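Side-chain contacts in CurM Sulfotransferase (Moorea producta, PDB 4GBM), which probably transfers a sulfo group from the donor PAPS to a hydroxyl of a carrier-bound polyketide intermediate in curacin biosynthesis: residues S45-V50 with D223-P228; Q230-L235 with E246-Y251. The protein carries 2 engineered substitutions. All blocks are in the same frame, centred on the assembly; numbering follows the deposited sequence.

Interactions 1 and 2 lie side by side, their centres about 8 Å apart, and both reach the bound adenosine-3'-5'-diphosphate. Interaction 1 brings helix 45-53 against helix 221-226, holding the 5'-phosphate and packing against the adenine; interaction 2 joins the next helix, 228-239, to the segment 246-251, whose Tyr251 meets the adenine amino group. They touch directly at several points: Val50 CG1 lies 3.3 Å from Pro250 O, Asp223 O is 3.5 Å from Val231 CG2, and Pro228 CB comes within 4.0 Å of Leu248 CD2. The two contacts adjoin through these touches and both border the nucleotide pocket, with polar groups where the ligand presents phosphate and amino atoms.

Interaction 1: residues S45-V50 with D223-P228; sequences STLLRV and DLVKKP. With A3P (adenosine-3'-5'-diphosphate), chain G.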
loop_
_atom_site.group_PDB
_atom_site.type_symbol
_atom_site.label_atom_id
_atom_site.label_comp_id
_atom_site.label_asym_id
_atom_site.label_seq_id
_atom_site.Cartn_x
_atom_site.Cartn_y
_atom_site.Cartn_z
ATOM N N SER A 45 1.324 3.686 -4.720
ATOM C CA SER A 45 0.890 3.467 -3.324
ATOM C C SER A 45 1.886 4.030 -2.308
ATOM O O SER A 45 1.475 4.589 -1.290
ATOM C CB SER A 45 0.587 1.982 -3.050
ATOM O OG SER A 45 1.771 1.196 -3.070
ATOM N N THR A 46 3.182 3.905 -2.595
ATOM C CA THR A 46 4.217 4.427 -1.697
ATOM C C THR A 46 4.156 5.949 -1.659
ATOM O O THR A 46 4.174 6.554 -0.578
ATOM C CB THR A 46 5.623 3.923 -2.079
ATOM O OG1 THR A 46 5.620 2.494 -2.090
ATOM C CG2 THR A 46 6.672 4.424 -1.076
ATOM N N LEU A 47 4.069 6.572 -2.832
ATOM C CA LEU A 47 3.877 8.025 -2.878
ATOM C C LEU A 47 2.702 8.460 -1.994
ATOM O O LEU A 47 2.850 9.353 -1.161
ATOM C CB LEU A 47 3.660 8.494 -4.313
ATOM C CG LEU A 47 3.281 9.971 -4.475
ATOM C CD1 LEU A 47 4.434 10.899 -4.074
ATOM C CD2 LEU A 47 2.876 10.211 -5.923
ATOM N N LEU A 48 1.554 7.814 -2.161
ATOM C CA LEU A 48 0.390 8.165 -1.353
ATOM C C LEU A 48 0.627 7.967 0.149
ATOM O O LEU A 48 0.304 8.850 0.957
ATOM C CB LEU A 48 -0.852 7.400 -1.824
ATOM C CG LEU A 48 -2.128 7.723 -1.039
ATOM C CD1 LEU A 48 -2.506 9.211 -1.122
ATOM C CD2 LEU A 48 -3.275 6.849 -1.541
ATOM N N ARG A 49 1.207 6.831 0.532
ATOM C CA ARG A 49 1.425 6.593 1.964
ATOM C C ARG A 49 2.404 7.604 2.552
ATOM O O ARG A 49 2.247 8.029 3.693
ATOM C CB ARG A 49 1.804 5.130 2.258
ATOM C CG ARG A 49 3.282 4.771 2.174
ATOM C CD ARG A 49 4.007 4.934 3.518
ATOM N NE ARG A 49 5.433 4.665 3.343
ATOM C CZ ARG A 49 6.406 5.244 4.038
ATOM N NH1 ARG A 49 7.672 4.940 3.758
ATOM N NH2 ARG A 49 6.131 6.131 4.998
ATOM N N VAL A 50 3.374 8.032 1.747
ATOM C CA VAL A 50 4.361 9.030 2.185
ATOM C C VAL A 50 3.726 10.421 2.315
ATOM O O VAL A 50 4.019 11.147 3.262
ATOM C CB VAL A 50 5.618 9.041 1.273
ATOM C CG1 VAL A 50 6.554 10.195 1.631
ATOM C CG2 VAL A 50 6.369 7.708 1.401
ATOM N N ASP A 223 -5.011 11.342 -11.319
ATOM C CA ASP A 223 -5.522 12.521 -10.615
ATOM C C ASP A 223 -4.595 12.899 -9.458
ATOM O O ASP A 223 -4.321 14.080 -9.229
ATOM C CB ASP A 223 -6.925 12.266 -10.052
ATOM C CG ASP A 223 -7.982 12.095 -11.120
ATOM O OD1 ASP A 223 -7.784 12.536 -12.280
ATOM O OD2 ASP A 223 -9.049 11.533 -10.768
ATOM N N LEU A 224 -4.107 11.897 -8.726
ATOM C CA LEU A 224 -3.227 12.150 -7.585
ATOM C C LEU A 224 -2.006 12.982 -7.965
ATOM O O LEU A 224 -1.639 13.916 -7.246
ATOM C CB LEU A 224 -2.774 10.833 -6.939
ATOM C CG LEU A 224 -1.816 10.944 -5.742
ATOM C CD1 LEU A 224 -2.488 11.666 -4.577
ATOM C CD2 LEU A 224 -1.335 9.561 -5.325
ATOM N N VAL A 225 -1.373 12.647 -9.087
ATOM C CA VAL A 225 -0.140 13.349 -9.445
ATOM C C VAL A 225 -0.360 14.619 -10.274
ATOM O O VAL A 225 0.485 15.525 -10.257
ATOM C CB VAL A 225 0.930 12.415 -10.074
ATOM C CG1 VAL A 225 1.234 11.250 -9.126
ATOM C CG2 VAL A 225 0.484 11.896 -11.448
ATOM N N LYS A 226 -1.482 14.690 -10.991
ATOM C CA LYS A 226 -1.822 15.899 -11.767
ATOM C C LYS A 226 -2.531 16.982 -10.951
ATOM O O LYS A 226 -2.339 18.182 -11.208
ATOM C CB LYS A 226 -2.682 15.551 -12.979
ATOM C CG LYS A 226 -1.931 14.855 -14.103
ATOM C CD LYS A 226 -2.899 14.483 -15.213
ATOM C CE LYS A 226 -2.243 14.518 -16.568
ATOM N NZ LYS A 226 -3.278 14.395 -17.636
ATOM N N LYS A 227 -3.366 16.551 -10.006
ATOM C CA LYS A 227 -4.153 17.462 -9.166
ATOM C C LYS A 227 -4.083 17.030 -7.692
ATOM O O LYS A 227 -5.120 16.757 -7.073
ATOM C CB LYS A 227 -5.614 17.481 -9.630
ATOM C CG LYS A 227 -5.841 17.973 -11.058
ATOM C CD LYS A 227 -7.333 18.052 -11.383
ATOM C CE LYS A 227 -8.003 16.678 -11.342
ATOM N NZ LYS A 227 -9.485 16.775 -11.501
ATOM N N PRO A 228 -2.866 16.968 -7.118
ATOM C CA PRO A 228 -2.755 16.470 -5.744
ATOM C C PRO A 228 -3.559 17.278 -4.722
ATOM O O PRO A 228 -4.108 16.685 -3.798
ATOM C CB PRO A 228 -1.245 16.532 -5.450
ATOM C CG PRO A 228 -0.698 17.500 -6.459
ATOM C CD PRO A 228 -1.553 17.345 -7.678
HETATM P P1 A3P G . 7.917 3.327 -11.664
HETATM O O1P A3P G . 8.281 1.903 -12.000
HETATM O O2P A3P G . 8.998 4.062 -10.913
HETATM O O3P A3P G . 7.333 4.077 -12.827
HETATM P P2 A3P G . 4.056 1.585 -5.825
HETATM O O4P A3P G . 2.601 1.268 -5.693
HETATM O O5P A3P G . 4.951 0.416 -6.126
HETATM O O6P A3P G . 4.569 2.461 -4.713
HETATM O "O5'" A3P G . 4.154 2.478 -7.170
HETATM C "C5'" A3P G . 5.442 2.768 -7.724
HETATM C "C4'" A3P G . 5.222 3.805 -8.798
HETATM O "O4'" A3P G . 4.880 5.049 -8.173
HETATM C "C3'" A3P G . 6.485 4.118 -9.575
HETATM O "O3'" A3P G . 6.691 3.145 -10.609
HETATM C "C2'" A3P G . 6.175 5.520 -10.087
HETATM O "O2'" A3P G . 5.485 5.468 -11.338
HETATM C "C1'" A3P G . 5.240 6.116 -9.040
HETATM N N9 A3P G . 5.945 7.161 -8.254
HETATM C C8 A3P G . 6.909 6.990 -7.325
HETATM N N7 A3P G . 7.342 8.183 -6.838
HETATM C C5 A3P G . 6.637 9.139 -7.476
HETATM C C6 A3P G . 6.573 10.620 -7.454
HETATM N N6 A3P G . 7.373 11.322 -6.615
HETATM N N1 A3P G . 5.687 11.224 -8.291
HETATM C C2 A3P G . 4.875 10.528 -9.119
HETATM N N3 A3P G . 4.880 9.180 -9.181
HETATM C C4 A3P G . 5.717 8.465 -8.396
#
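Both methyls of Leu47 lie over one face of the adenine, CD1 4.0 Å from C6 of the nucleotide and CD2 3.8 Å from its C2. Val225 CG1 approaches that C2 at 3.7 Å, slantwise from the same side of the base. With CG anti to the backbone N (chi1 173°), Leu47 also reaches Val225, its CD2 3.7 Å from Val225 CG1, so branched apolar chains from two helices share the base. Farther from the base, Leu224 CD2 packs 4.1 Å from Leu48 CB. Also away from it, the Arg49 guanidinium has Val50 CG2 over the centre of one face. Were Leu47 cut back to an alanine, the adenine face and Val225 CG1 would probably lose their common neighbour.

At the phosphate end short hydroxyl side chains suit the place, reaching the oxygens alongside the backbone N-H groups. Ser45 OG bonds to O4P, as does Ser45 N at 2.9 Å. Thr46 OG1 holds O6P at 2.8 Å, joined there by its own N-H. Lys136 binds both hydroxyls from outside the two segments. A 5'-phosphate gripped at the N-terminal end of a helix following the first core strand is the hallmark of the P-loop-like phosphosulfate-binding motif of sulfotransferases.

Interaction 2: residues Q230-L235 with E246-Y251; sequences QVLSQL and ELLQPY. With A3P (adenosine-3'-5'-diphosphate), chain G.
Leu232 of helix 228-239 packs against the 3-10 turn 246-248, a contact between the second helix after strand 216-220 and the chain leading to the adenine side of the nucleotide pocket. One methyl does most of the work: Leu232 CD1 sits 3.8 Å from Leu248 CD2 and 4.0 Å from Leu247 CB, and the same methyl lies 3.7 Å from Leu247 O. The side chains of Leu232 and Leu248 extend in opposing directions and overlap at their outer methyls, side by side. The first side-chain bond of Leu248 runs alongside the helix rather than at it, but with CG beside the backbone N (chi1 -65°) its CD2 is brought in to meet Leu232. Leucine suits these places because a flexible branched chain can fill the space between a helix and a turn without needing polar partners. Phe243 touches both Leu232 and Leu248, and Leu247 continues the apolar layer to Leu52 of helix 45-53.

The turn is closed by Gln249 N, bonded to Glu246 O at 3.1 Å, and the chain then runs through Pro250 to Tyr251. There the nucleotide amino group N6 lies in the plane of the tyrosine ring, at its edge, and donates to Tyr251 OH over 2.9 Å, with a bent N-H...O angle of 134°. The Tyr251 ring stacks with Phe272, and its hydroxyl also bonds to Phe272 O. Since that carbonyl can only accept, the tyrosine hydroxyl gives its proton there and offers oxygen to N6, which is consistent with recognition of a base carrying a donor amino group.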
loop_
_atom_site.group_PDB
_atom_site.type_symbol
_atom_site.label_atom_id
_atom_site.label_comp_id
_atom_site.label_asym_id
_atom_site.label_seq_id
_atom_site.Cartn_x
_atom_site.Cartn_y
_atom_site.Cartn_z
ATOM N N GLN A 230 -6.518 18.831 -5.041
ATOM C CA GLN A 230 -7.922 18.421 -5.118
ATOM C C GLN A 230 -8.117 17.004 -4.582
ATOM O O GLN A 230 -9.036 16.752 -3.801
ATOM C CB GLN A 230 -8.440 18.528 -6.560
ATOM C CG GLN A 230 -9.871 18.040 -6.769
ATOM C CD GLN A 230 -10.278 18.036 -8.231
ATOM O OE1 GLN A 230 -10.267 16.993 -8.883
ATOM N NE2 GLN A 230 -10.632 19.201 -8.754
ATOM N N VAL A 231 -7.247 16.082 -4.993
ATOM C CA VAL A 231 -7.357 14.695 -4.551
ATOM C C VAL A 231 -7.205 14.589 -3.039
ATOM O O VAL A 231 -8.007 13.928 -2.374
ATOM C CB VAL A 231 -6.334 13.786 -5.272
ATOM C CG1 VAL A 231 -6.258 12.404 -4.622
ATOM C CG2 VAL A 231 -6.687 13.688 -6.748
ATOM N N LEU A 232 -6.194 15.263 -2.500
ATOM C CA LEU A 232 -5.910 15.171 -1.071
ATOM C C LEU A 232 -6.956 15.894 -0.224
ATOM O O LEU A 232 -7.266 15.447 0.878
ATOM C CB LEU A 232 -4.489 15.665 -0.756
ATOM C CG LEU A 232 -3.361 14.740 -1.226
ATOM C CD1 LEU A 232 -2.053 15.525 -1.337
ATOM C CD2 LEU A 232 -3.210 13.546 -0.304
ATOM N N SER A 233 -7.521 16.981 -0.749
ATOM C CA SER A 233 -8.583 17.694 -0.038
ATOM C C SER A 233 -9.830 16.817 0.085
ATOM O O SER A 233 -10.435 16.729 1.158
ATOM C CB SER A 233 -8.916 19.020 -0.726
ATOM O OG SER A 233 -9.911 19.718 -0.003
ATOM N N GLN A 234 -10.194 16.153 -1.013
ATOM C CA GLN A 234 -11.329 15.233 -1.012
ATOM C C GLN A 234 -11.071 14.015 -0.124
ATOM O O GLN A 234 -11.990 13.520 0.540
ATOM C CB GLN A 234 -11.683 14.809 -2.442
ATOM C CG GLN A 234 -12.245 15.959 -3.275
ATOM C CD GLN A 234 -12.603 15.563 -4.703
ATOM O OE1 GLN A 234 -12.612 14.385 -5.055
ATOM N NE2 GLN A 234 -12.902 16.560 -5.531
ATOM N N LEU A 235 -9.826 13.538 -0.111
ATOM C CA LEU A 235 -9.437 12.429 0.771
ATOM C C LEU A 235 -9.538 12.842 2.243
ATOM O O LEU A 235 -9.998 12.063 3.086
ATOM C CB LEU A 235 -8.022 11.935 0.441
ATOM C CG LEU A 235 -7.473 10.823 1.344
ATOM C CD1 LEU A 235 -8.362 9.580 1.263
ATOM C CD2 LEU A 235 -6.042 10.499 0.963
ATOM N N GLU A 246 1.571 19.727 4.875
ATOM C CA GLU A 246 2.534 18.631 4.799
ATOM C C GLU A 246 2.107 17.516 3.833
ATOM O O GLU A 246 2.946 16.750 3.339
ATOM C CB GLU A 246 2.770 18.061 6.206
ATOM C CG GLU A 246 3.587 18.971 7.134
ATOM C CD GLU A 246 2.775 20.051 7.861
ATOM O OE1 GLU A 246 1.546 20.178 7.652
ATOM O OE2 GLU A 246 3.391 20.785 8.662
ATOM N N LEU A 247 0.809 17.423 3.552
ATOM C CA LEU A 247 0.322 16.427 2.594
ATOM C C LEU A 247 0.930 16.600 1.210
ATOM O O LEU A 247 1.118 15.621 0.476
ATOM C CB LEU A 247 -1.206 16.481 2.476
ATOM C CG LEU A 247 -1.986 16.082 3.722
ATOM C CD1 LEU A 247 -3.429 16.498 3.551
ATOM C CD2 LEU A 247 -1.872 14.576 4.020
ATOM N N LEU A 248 1.229 17.850 0.853
ATOM C CA LEU A 248 1.726 18.187 -0.478
ATOM C C LEU A 248 3.247 18.180 -0.559
ATOM O O LEU A 248 3.817 18.514 -1.607
ATOM C CB LEU A 248 1.197 19.564 -0.903
ATOM C CG LEU A 248 -0.318 19.662 -1.097
ATOM C CD1 LEU A 248 -0.745 21.121 -1.093
ATOM C CD2 LEU A 248 -0.755 18.983 -2.381
ATOM N N GLN A 249 3.898 17.799 0.540
ATOM C CA GLN A 249 5.358 17.865 0.617
ATOM C C GLN A 249 5.986 16.536 1.034
ATOM O O GLN A 249 6.613 16.455 2.089
ATOM C CB GLN A 249 5.783 18.970 1.586
ATOM C CG GLN A 249 5.142 20.340 1.315
ATOM C CD GLN A 249 5.573 20.961 -0.001
ATOM O OE1 GLN A 249 6.647 20.655 -0.534
ATOM N NE2 GLN A 249 4.738 21.861 -0.528
ATOM N N PRO A 250 5.858 15.494 0.186
ATOM C CA PRO A 250 6.312 14.165 0.612
ATOM C C PRO A 250 7.828 14.002 0.762
ATOM O O PRO A 250 8.275 13.008 1.333
ATOM C CB PRO A 250 5.770 13.237 -0.488
ATOM C CG PRO A 250 5.593 14.114 -1.681
ATOM C CD PRO A 250 5.189 15.451 -1.129
ATOM N N TYR A 251 8.598 14.976 0.274
ATOM C CA TYR A 251 10.067 14.958 0.388
ATOM C C TYR A 251 10.601 15.779 1.562
ATOM O O TYR A 251 11.813 15.999 1.682
ATOM C CB TYR A 251 10.715 15.366 -0.948
ATOM C CG TYR A 251 10.455 14.334 -2.016
ATOM C CD1 TYR A 251 11.289 13.226 -2.154
ATOM C CD2 TYR A 251 9.340 14.434 -2.844
ATOM C CE1 TYR A 251 11.034 12.245 -3.117
ATOM C CE2 TYR A 251 9.069 13.468 -3.805
ATOM C CZ TYR A 251 9.924 12.378 -3.937
ATOM O OH TYR A 251 9.649 11.422 -4.878
HETATM P P1 A3P G . 7.917 3.327 -11.664
HETATM O O1P A3P G . 8.281 1.903 -12.000
HETATM O O2P A3P G . 8.998 4.062 -10.913
HETATM O O3P A3P G . 7.333 4.077 -12.827
HETATM P P2 A3P G . 4.056 1.585 -5.825
HETATM O O4P A3P G . 2.601 1.268 -5.693
HETATM O O5P A3P G . 4.951 0.416 -6.126
HETATM O O6P A3P G . 4.569 2.461 -4.713
HETATM O "O5'" A3P G . 4.154 2.478 -7.170
HETATM C "C5'" A3P G . 5.442 2.768 -7.724
HETATM C "C4'" A3P G . 5.222 3.805 -8.798
HETATM O "O4'" A3P G . 4.880 5.049 -8.173
HETATM C "C3'" A3P G . 6.485 4.118 -9.575
HETATM O "O3'" A3P G . 6.691 3.145 -10.609
HETATM C "C2'" A3P G . 6.175 5.520 -10.087
HETATM O "O2'" A3P G . 5.485 5.468 -11.338
HETATM C "C1'" A3P G . 5.240 6.116 -9.040
HETATM N N9 A3P G . 5.945 7.161 -8.254
HETATM C C8 A3P G . 6.909 6.990 -7.325
HETATM N N7 A3P G . 7.342 8.183 -6.838
HETATM C C5 A3P G . 6.637 9.139 -7.476
HETATM C C6 A3P G . 6.573 10.620 -7.454
HETATM N N6 A3P G . 7.373 11.322 -6.615
HETATM N N1 A3P G . 5.687 11.224 -8.291
HETATM C C2 A3P G . 4.875 10.528 -9.119
HETATM N N3 A3P G . 4.880 9.180 -9.181
HETATM C C4 A3P G . 5.717 8.465 -8.396
#